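PDB 6T3E: DELTA1-pyrroline-2-carboxylate reductase from Thermococcus litoralis DSM 5473, which catalyses the reduction of Delta1-pyrroline-2-carboxylate to L-proline with NADH as hydride donor, probably as a step in L-hydroxyproline metabolism. Local coordinates for residues 151-156 with 178-183; 155-160 with 212-217. All coordinates share one frame; numbering follows the deposited sequence.

Overall arrangement
Contacts 1 and 2 share strand 153-157 of the parallel sheet in the Rossmann-type NADH-binding domain, and their centres lie about 5 Å apart. Both are largely buried, although contact 1 runs out to the exposed Lys152 at its start. Their chemistry follows their direction. Contact 1 is an in-sheet pairing, a ladder of backbone hydrogen bonds between neighbouring strands; contact 2 leaves the sheet plane, and short helix 210-215 meets the strand through small and apolar groups. Both lead to the dinucleotide, contact 1 through the carboxylate of Asp183 and contact 2 through the glycine-rich turn 158-160. A probable hydrogen bond from Gly158 N to Tyr182 O ties the two together.

Contact 1: residues 151-156 with 178-183; sequences SKIAGI and KALVYD. With NAI (1,4-dihydronicotinamide adenine dinucleotide), chain F.
Leu180 N donates to Ala154 O in the ladder that joins the two strands of a Rossmann-type beta-alpha-beta unit, linked by helix 161-173. The pairing is parallel, with 14° between strand directions. Along the facing edges, donors and acceptors pair in turn: Lys178 N also donates to Lys152 O, Ala154 N to Lys178 O, Ile156 N to Leu180 O and Tyr182 N to Ile156 O. Second and third along the ladder, Ala154 N to Lys178 O (3.0 Å) and Leu180 N to Ala154 O (2.9 Å) lie in the carbonyl plane. Ile153 and Gly155 turn their backbones to strand 219-222, Gly155 bonding Ile219 and Ile221, and Asp218 OD2 takes Lys152 N and Ile153 N. The side chains add apolar cover: Ile156 CB lies 4.3 Å from Val181 CG2, and Phe192 of helix 186-200 touches both residues. On the other face, CG2 of Ile153 approaches CD1 of Leu180 at 4.5 Å.

The pairing delivers Asp183 to the adenosine ribose. With CG anti to the backbone N (chi1 -160°), its carboxylate accepts hydrogen bonds from both ribose hydroxyls, consistent with the use of NADH. Each oxygen also has a backbone donor, Asn185 N for OD1 and Ala159 N for OD2. Replacing Asp183 by an alanine would probably leave the ribose diol and both amides without their shared acceptor. The bond from NAI O3B to Asp183 OD2 measures 2.7 Å.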
loop_
_atom_site.group_PDB
_atom_site.type_symbol
_atom_site.label_atom_id
_atom_site.label_comp_id
_atom_site.label_asym_id
_atom_site.label_seq_id
_atom_site.Cartn_x
_atom_site.Cartn_y
_atom_site.Cartn_z
ATOM N N SER B 151 -35.282 15.414 10.756
ATOM C CA SER B 151 -34.175 16.279 11.150
ATOM C C SER B 151 -34.093 17.482 10.216
ATOM O O SER B 151 -34.106 17.324 8.992
ATOM C CB SER B 151 -32.854 15.504 11.109
ATOM O OG SER B 151 -32.903 14.305 11.869
ATOM N N LYS B 152 -34.013 18.688 10.783
ATOM C CA LYS B 152 -33.903 19.886 9.954
ATOM C C LYS B 152 -32.705 20.764 10.293
ATOM O O LYS B 152 -32.234 21.494 9.415
ATOM C CB LYS B 152 -35.198 20.726 9.971
ATOM C CG LYS B 152 -35.996 20.775 11.276
ATOM C CD LYS B 152 -36.766 22.110 11.360
ATOM C CE LYS B 152 -37.540 22.336 12.678
ATOM N NZ LYS B 152 -38.810 21.581 12.796
ATOM N N ILE B 153 -32.190 20.720 11.514
ATOM C CA ILE B 153 -31.065 21.548 11.943
ATOM C C ILE B 153 -29.845 20.643 12.090
ATOM O O ILE B 153 -29.908 19.603 12.759
ATOM C CB ILE B 153 -31.363 22.283 13.271
ATOM C CG1 ILE B 153 -32.732 22.988 13.238
ATOM C CG2 ILE B 153 -30.294 23.303 13.555
ATOM C CD1 ILE B 153 -33.814 22.355 14.116
ATOM N N ALA B 154 -28.748 21.021 11.432
ATOM C CA ALA B 154 -27.502 20.272 11.479
ATOM C C ALA B 154 -26.404 21.145 12.065
ATOM O O ALA B 154 -26.209 22.282 11.622
ATOM C CB ALA B 154 -27.090 19.789 10.091
ATOM N N GLY B 155 -25.656 20.598 13.017
ATOM C CA GLY B 155 -24.540 21.297 13.638
ATOM C C GLY B 155 -23.224 20.733 13.135
ATOM O O GLY B 155 -23.069 19.514 13.002
ATOM N N ILE B 156 -22.274 21.629 12.875
ATOM C CA ILE B 156 -20.982 21.260 12.316
ATOM C C ILE B 156 -19.887 21.804 13.218
ATOM O O ILE B 156 -19.845 23.006 13.499
ATOM C CB ILE B 156 -20.814 21.777 10.876
ATOM C CG1 ILE B 156 -22.090 21.505 10.080
ATOM C CG2 ILE B 156 -19.632 21.120 10.220
ATOM C CD1 ILE B 156 -22.078 22.037 8.675
ATOM N N LYS B 178 -31.472 24.354 8.224
ATOM C CA LYS B 178 -30.542 25.338 8.757
ATOM C C LYS B 178 -29.356 24.619 9.385
ATOM O O LYS B 178 -29.506 23.546 9.978
ATOM C CB LYS B 178 -31.265 26.245 9.770
ATOM C CG LYS B 178 -30.403 27.076 10.685
ATOM C CD LYS B 178 -31.125 27.286 12.010
ATOM C CE LYS B 178 -30.302 28.142 12.956
ATOM N NZ LYS B 178 -31.001 28.470 14.237
ATOM N N ALA B 179 -28.176 25.231 9.265
ATOM C CA ALA B 179 -26.944 24.642 9.767
ATOM C C ALA B 179 -26.199 25.634 10.653
ATOM O O ALA B 179 -26.228 26.845 10.417
ATOM C CB ALA B 179 -26.041 24.160 8.616
ATOM N N LEU B 180 -25.540 25.099 11.685
ATOM C CA LEU B 180 -24.717 25.863 12.621
ATOM C C LEU B 180 -23.292 25.329 12.598
ATOM O O LEU B 180 -23.074 24.118 12.711
ATOM C CB LEU B 180 -25.265 25.773 14.049
ATOM C CG LEU B 180 -26.746 26.110 14.219
ATOM C CD1 LEU B 180 -27.221 25.800 15.631
ATOM C CD2 LEU B 180 -26.981 27.571 13.848
ATOM N N VAL B 181 -22.326 26.227 12.456
ATOM C CA VAL B 181 -20.941 25.829 12.256
ATOM C C VAL B 181 -20.077 26.515 13.310
ATOM O O VAL B 181 -20.208 27.724 13.544
ATOM C CB VAL B 181 -20.479 26.124 10.813
ATOM C CG1 VAL B 181 -20.674 27.585 10.449
ATOM C CG2 VAL B 181 -19.046 25.661 10.585
ATOM N N TYR B 182 -19.241 25.727 13.988
ATOM C CA TYR B 182 -18.287 26.241 14.954
ATOM C C TYR B 182 -16.898 25.744 14.601
ATOM O O TYR B 182 -16.717 24.563 14.291
ATOM C CB TYR B 182 -18.651 25.806 16.373
ATOM C CG TYR B 182 -17.498 25.953 17.331
ATOM C CD1 TYR B 182 -17.083 27.209 17.763
ATOM C CD2 TYR B 182 -16.806 24.839 17.788
ATOM C CE1 TYR B 182 -16.018 27.344 18.632
ATOM C CE2 TYR B 182 -15.745 24.966 18.660
ATOM C CZ TYR B 182 -15.355 26.216 19.075
ATOM O OH TYR B 182 -14.292 26.328 19.930
ATOM N N ASP B 183 -15.923 26.646 14.636
ATOM C CA ASP B 183 -14.526 26.290 14.445
ATOM C C ASP B 183 -13.675 27.232 15.288
ATOM O O ASP B 183 -14.069 28.372 15.550
ATOM C CB ASP B 183 -14.147 26.357 12.960
ATOM C CG ASP B 183 -12.898 25.558 12.630
ATOM O OD1 ASP B 183 -11.818 25.905 13.144
ATOM O OD2 ASP B 183 -12.990 24.587 11.840
HETATM P PA NAI F . -8.864 20.305 7.698
HETATM O O1A NAI F . -7.567 20.717 8.346
HETATM O O2A NAI F . -8.954 20.892 6.303
HETATM O O5B NAI F . -10.178 20.706 8.605
HETATM C C5B NAI F . -10.040 20.426 9.993
HETATM C C4B NAI F . -10.894 21.488 10.815
HETATM O O4B NAI F . -10.946 21.155 12.062
HETATM C C3B NAI F . -10.180 22.859 10.767
HETATM O O3B NAI F . -11.024 23.770 10.223
HETATM C C2B NAI F . -9.849 23.154 12.244
HETATM O O2B NAI F . -9.844 24.644 12.506
HETATM C C1B NAI F . -10.812 22.549 12.879
HETATM N N9A NAI F . -10.487 22.285 14.254
HETATM C C8A NAI F . -9.352 21.693 14.634
HETATM N N7A NAI F . -9.370 21.605 15.960
HETATM C C5A NAI F . -10.520 22.141 16.401
HETATM C C6A NAI F . -11.014 22.289 17.674
HETATM N N6A NAI F . -10.484 21.937 18.978
HETATM N N1A NAI F . -12.200 22.863 17.870
HETATM C C2A NAI F . -12.917 23.284 16.798
HETATM N N3A NAI F . -12.430 23.134 15.541
HETATM C C4A NAI F . -11.215 22.559 15.355
HETATM O O3 NAI F . -8.826 18.642 7.635
HETATM P PN NAI F . -10.085 17.719 7.051
HETATM O O1N NAI F . -9.639 17.283 5.669
HETATM O O2N NAI F . -11.373 18.493 7.038
HETATM O O5D NAI F . -10.273 16.421 8.009
HETATM C C5D NAI F . -11.074 16.565 9.123
HETATM C C4D NAI F . -10.918 15.293 10.000
HETATM O O4D NAI F . -11.425 14.229 9.409
HETATM C C3D NAI F . -9.429 14.986 10.212
HETATM O O3D NAI F . -9.237 14.579 11.518
HETATM C C2D NAI F . -9.138 13.800 9.280
HETATM O O2D NAI F . -7.926 13.041 9.820
HETATM C C1D NAI F . -10.253 13.121 9.337
HETATM N N1N NAI F . -10.440 12.321 8.115
HETATM C C2N NAI F . -10.965 10.970 8.180
HETATM C C3N NAI F . -11.600 10.327 6.915
HETATM C C7N NAI F . -12.689 9.253 7.184
HETATM O O7N NAI F . -12.998 9.054 8.301
HETATM N N7N NAI F . -13.312 8.513 6.064
HETATM C C4N NAI F . -11.666 11.097 5.612
HETATM C C5N NAI F . -10.640 12.235 5.522
HETATM C C6N NAI F . -10.101 12.870 6.816
#

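Contact 2: residues 155-160 with 212-217; sequences GIIGAG and EATEKS. With NAI (1,4-dihydronicotinamide adenine dinucleotide), chain F.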
loop_
_atom_site.group_PDB
_atom_site.type_symbol
_atom_site.label_atom_id
_atom_site.label_comp_id
_atom_site.label_asym_id
_atom_site.label_seq_id
_atom_site.Cartn_x
_atom_site.Cartn_y
_atom_site.Cartn_z
ATOM N N GLY B 155 -25.656 20.598 13.017
ATOM C CA GLY B 155 -24.540 21.297 13.638
ATOM C C GLY B 155 -23.224 20.733 13.135
ATOM O O GLY B 155 -23.069 19.514 13.002
ATOM N N ILE B 156 -22.274 21.629 12.875
ATOM C CA ILE B 156 -20.982 21.260 12.316
ATOM C C ILE B 156 -19.887 21.804 13.218
ATOM O O ILE B 156 -19.845 23.006 13.499
ATOM C CB ILE B 156 -20.814 21.777 10.876
ATOM C CG1 ILE B 156 -22.090 21.505 10.080
ATOM C CG2 ILE B 156 -19.632 21.120 10.220
ATOM C CD1 ILE B 156 -22.078 22.037 8.675
ATOM N N ILE B 157 -19.011 20.917 13.669
ATOM C CA ILE B 157 -17.862 21.270 14.486
ATOM C C ILE B 157 -16.618 20.921 13.685
ATOM O O ILE B 157 -16.385 19.745 13.374
ATOM C CB ILE B 157 -17.881 20.538 15.837
ATOM C CG1 ILE B 157 -18.980 21.113 16.723
ATOM C CG2 ILE B 157 -16.532 20.645 16.541
ATOM C CD1 ILE B 157 -19.411 20.174 17.791
ATOM N N GLY B 158 -15.823 21.945 13.356
ATOM C CA GLY B 158 -14.690 21.831 12.451
ATOM C C GLY B 158 -15.084 22.099 11.009
ATOM O O GLY B 158 -15.572 21.196 10.324
ATOM N N ALA B 159 -14.851 23.309 10.511
ATOM C CA ALA B 159 -15.331 23.687 9.178
ATOM C C ALA B 159 -14.211 23.557 8.145
ATOM O O ALA B 159 -13.806 24.518 7.499
ATOM C CB ALA B 159 -15.894 25.107 9.207
ATOM N N GLY B 160 -13.712 22.339 7.994
ATOM C CA GLY B 160 -12.614 22.059 7.093
ATOM C C GLY B 160 -13.054 21.436 5.787
ATOM O O GLY B 160 -14.186 21.627 5.331
ATOM N N GLU B 212 -23.053 25.262 21.770
ATOM C CA GLU B 212 -24.268 25.709 21.098
ATOM C C GLU B 212 -24.567 24.870 19.862
ATOM O O GLU B 212 -25.721 24.497 19.625
ATOM C CB GLU B 212 -24.146 27.190 20.724
ATOM C CG GLU B 212 -25.387 27.750 20.064
ATOM C CD GLU B 212 -25.249 29.216 19.754
ATOM O OE1 GLU B 212 -26.074 29.748 18.977
ATOM O OE2 GLU B 212 -24.299 29.832 20.287
ATOM N N ALA B 213 -23.548 24.575 19.053
ATOM C CA ALA B 213 -23.771 23.759 17.866
ATOM C C ALA B 213 -24.256 22.367 18.242
ATOM O O ALA B 213 -25.096 21.789 17.548
ATOM C CB ALA B 213 -22.494 23.670 17.034
ATOM N N THR B 214 -23.757 21.821 19.356
ATOM C CA THR B 214 -24.176 20.487 19.775
ATOM C C THR B 214 -25.596 20.495 20.341
ATOM O O THR B 214 -26.404 19.615 20.018
ATOM C CB THR B 214 -23.176 19.940 20.795
ATOM O OG1 THR B 214 -21.859 19.976 20.229
ATOM C CG2 THR B 214 -23.517 18.510 21.200
ATOM N N GLU B 215 -25.930 21.503 21.148
ATOM C CA GLU B 215 -27.226 21.526 21.819
ATOM C C GLU B 215 -28.378 21.693 20.837
ATOM O O GLU B 215 -29.463 21.145 21.061
ATOM C CB GLU B 215 -27.262 22.649 22.856
ATOM C CG GLU B 215 -26.936 22.189 24.270
ATOM C CD GLU B 215 -26.665 23.340 25.219
ATOM O OE1 GLU B 215 -26.220 23.074 26.353
ATOM O OE2 GLU B 215 -26.901 24.506 24.833
ATOM N N LYS B 216 -28.171 22.434 19.751
ATOM C CA LYS B 216 -29.255 22.757 18.836
ATOM C C LYS B 216 -29.344 21.814 17.646
ATOM O O LYS B 216 -30.185 22.030 16.768
ATOM C CB LYS B 216 -29.110 24.198 18.338
ATOM C CG LYS B 216 -29.120 25.222 19.443
ATOM C CD LYS B 216 -28.480 26.513 18.995
ATOM C CE LYS B 216 -29.492 27.444 18.353
ATOM N NZ LYS B 216 -28.940 28.821 18.292
ATOM N N SER B 217 -28.520 20.770 17.606
ATOM C CA SER B 217 -28.414 19.898 16.445
ATOM C C SER B 217 -29.462 18.791 16.456
ATOM O O SER B 217 -29.712 18.160 17.487
ATOM C CB SER B 217 -27.029 19.257 16.388
ATOM O OG SER B 217 -26.037 20.199 16.048
HETATM P PA NAI F . -8.864 20.305 7.698
HETATM O O1A NAI F . -7.567 20.717 8.346
HETATM O O2A NAI F . -8.954 20.892 6.303
HETATM O O5B NAI F . -10.178 20.706 8.605
HETATM C C5B NAI F . -10.040 20.426 9.993
HETATM C C4B NAI F . -10.894 21.488 10.815
HETATM O O4B NAI F . -10.946 21.155 12.062
HETATM C C3B NAI F . -10.180 22.859 10.767
HETATM O O3B NAI F . -11.024 23.770 10.223
HETATM C C2B NAI F . -9.849 23.154 12.244
HETATM O O2B NAI F . -9.844 24.644 12.506
HETATM C C1B NAI F . -10.812 22.549 12.879
HETATM N N9A NAI F . -10.487 22.285 14.254
HETATM C C8A NAI F . -9.352 21.693 14.634
HETATM N N7A NAI F . -9.370 21.605 15.960
HETATM C C5A NAI F . -10.520 22.141 16.401
HETATM C C6A NAI F . -11.014 22.289 17.674
HETATM N N6A NAI F . -10.484 21.937 18.978
HETATM N N1A NAI F . -12.200 22.863 17.870
HETATM C C2A NAI F . -12.917 23.284 16.798
HETATM N N3A NAI F . -12.430 23.134 15.541
HETATM C C4A NAI F . -11.215 22.559 15.355
HETATM O O3 NAI F . -8.826 18.642 7.635
HETATM P PN NAI F . -10.085 17.719 7.051
HETATM O O1N NAI F . -9.639 17.283 5.669
HETATM O O2N NAI F . -11.373 18.493 7.038
HETATM O O5D NAI F . -10.273 16.421 8.009
HETATM C C5D NAI F . -11.074 16.565 9.123
HETATM C C4D NAI F . -10.918 15.293 10.000
HETATM O O4D NAI F . -11.425 14.229 9.409
HETATM C C3D NAI F . -9.429 14.986 10.212
HETATM O O3D NAI F . -9.237 14.579 11.518
HETATM C C2D NAI F . -9.138 13.800 9.280
HETATM O O2D NAI F . -7.926 13.041 9.820
HETATM C C1D NAI F . -10.253 13.121 9.337
HETATM N N1N NAI F . -10.440 12.321 8.115
HETATM C C2N NAI F . -10.965 10.970 8.180
HETATM C C3N NAI F . -11.600 10.327 6.915
HETATM C C7N NAI F . -12.689 9.253 7.184
HETATM O O7N NAI F . -12.998 9.054 8.301
HETATM N N7N NAI F . -13.312 8.513 6.064
HETATM C C4N NAI F . -11.666 11.097 5.612
HETATM C C5N NAI F . -10.640 12.235 5.522
HETATM C C6N NAI F . -10.101 12.870 6.816
#
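Ile157 reaches from its strand toward the last turn of helix 210-215, where it meets Ala213 and Thr214. Its CG1 stands beside the backbone N (chi1 -71°), which carries the ethyl branch to the helix: CG1 lies 4.4 Å from Ala213 CB, and CD1 ends 3.5 Å from Thr214 OG1. The isoleucine and threonine side chains cross obliquely, and the CD1 methyl comes up to a hydroxyl whose hydrogen bond is made to Ala210 O. Two residues earlier in the strand, the fit turns to small groups. Gly155 presents its bare CA to the Ser217 side chain, whose OG donates to Ala213 O, and a CB on the glycine would run into both oxygens. The missing side chain allows the helix end and Ser217 to sit this close to the strand.

Beyond Ile157 the chain leaves the strand for the glycine-rich turn, consistent with a Rossmann-type GxGxxA motif. Gly160 CA comes to 3.2 Å from NAI O5B, where a side chain would collide with the cofactor.

In the sheet, strand 153-157 lies between strands 178-182 and 219-222. Helix 210-215 packs on the Gly155 and Ile157 face, while Ile156, pointing away from it, meets helices 161-173 and 186-200.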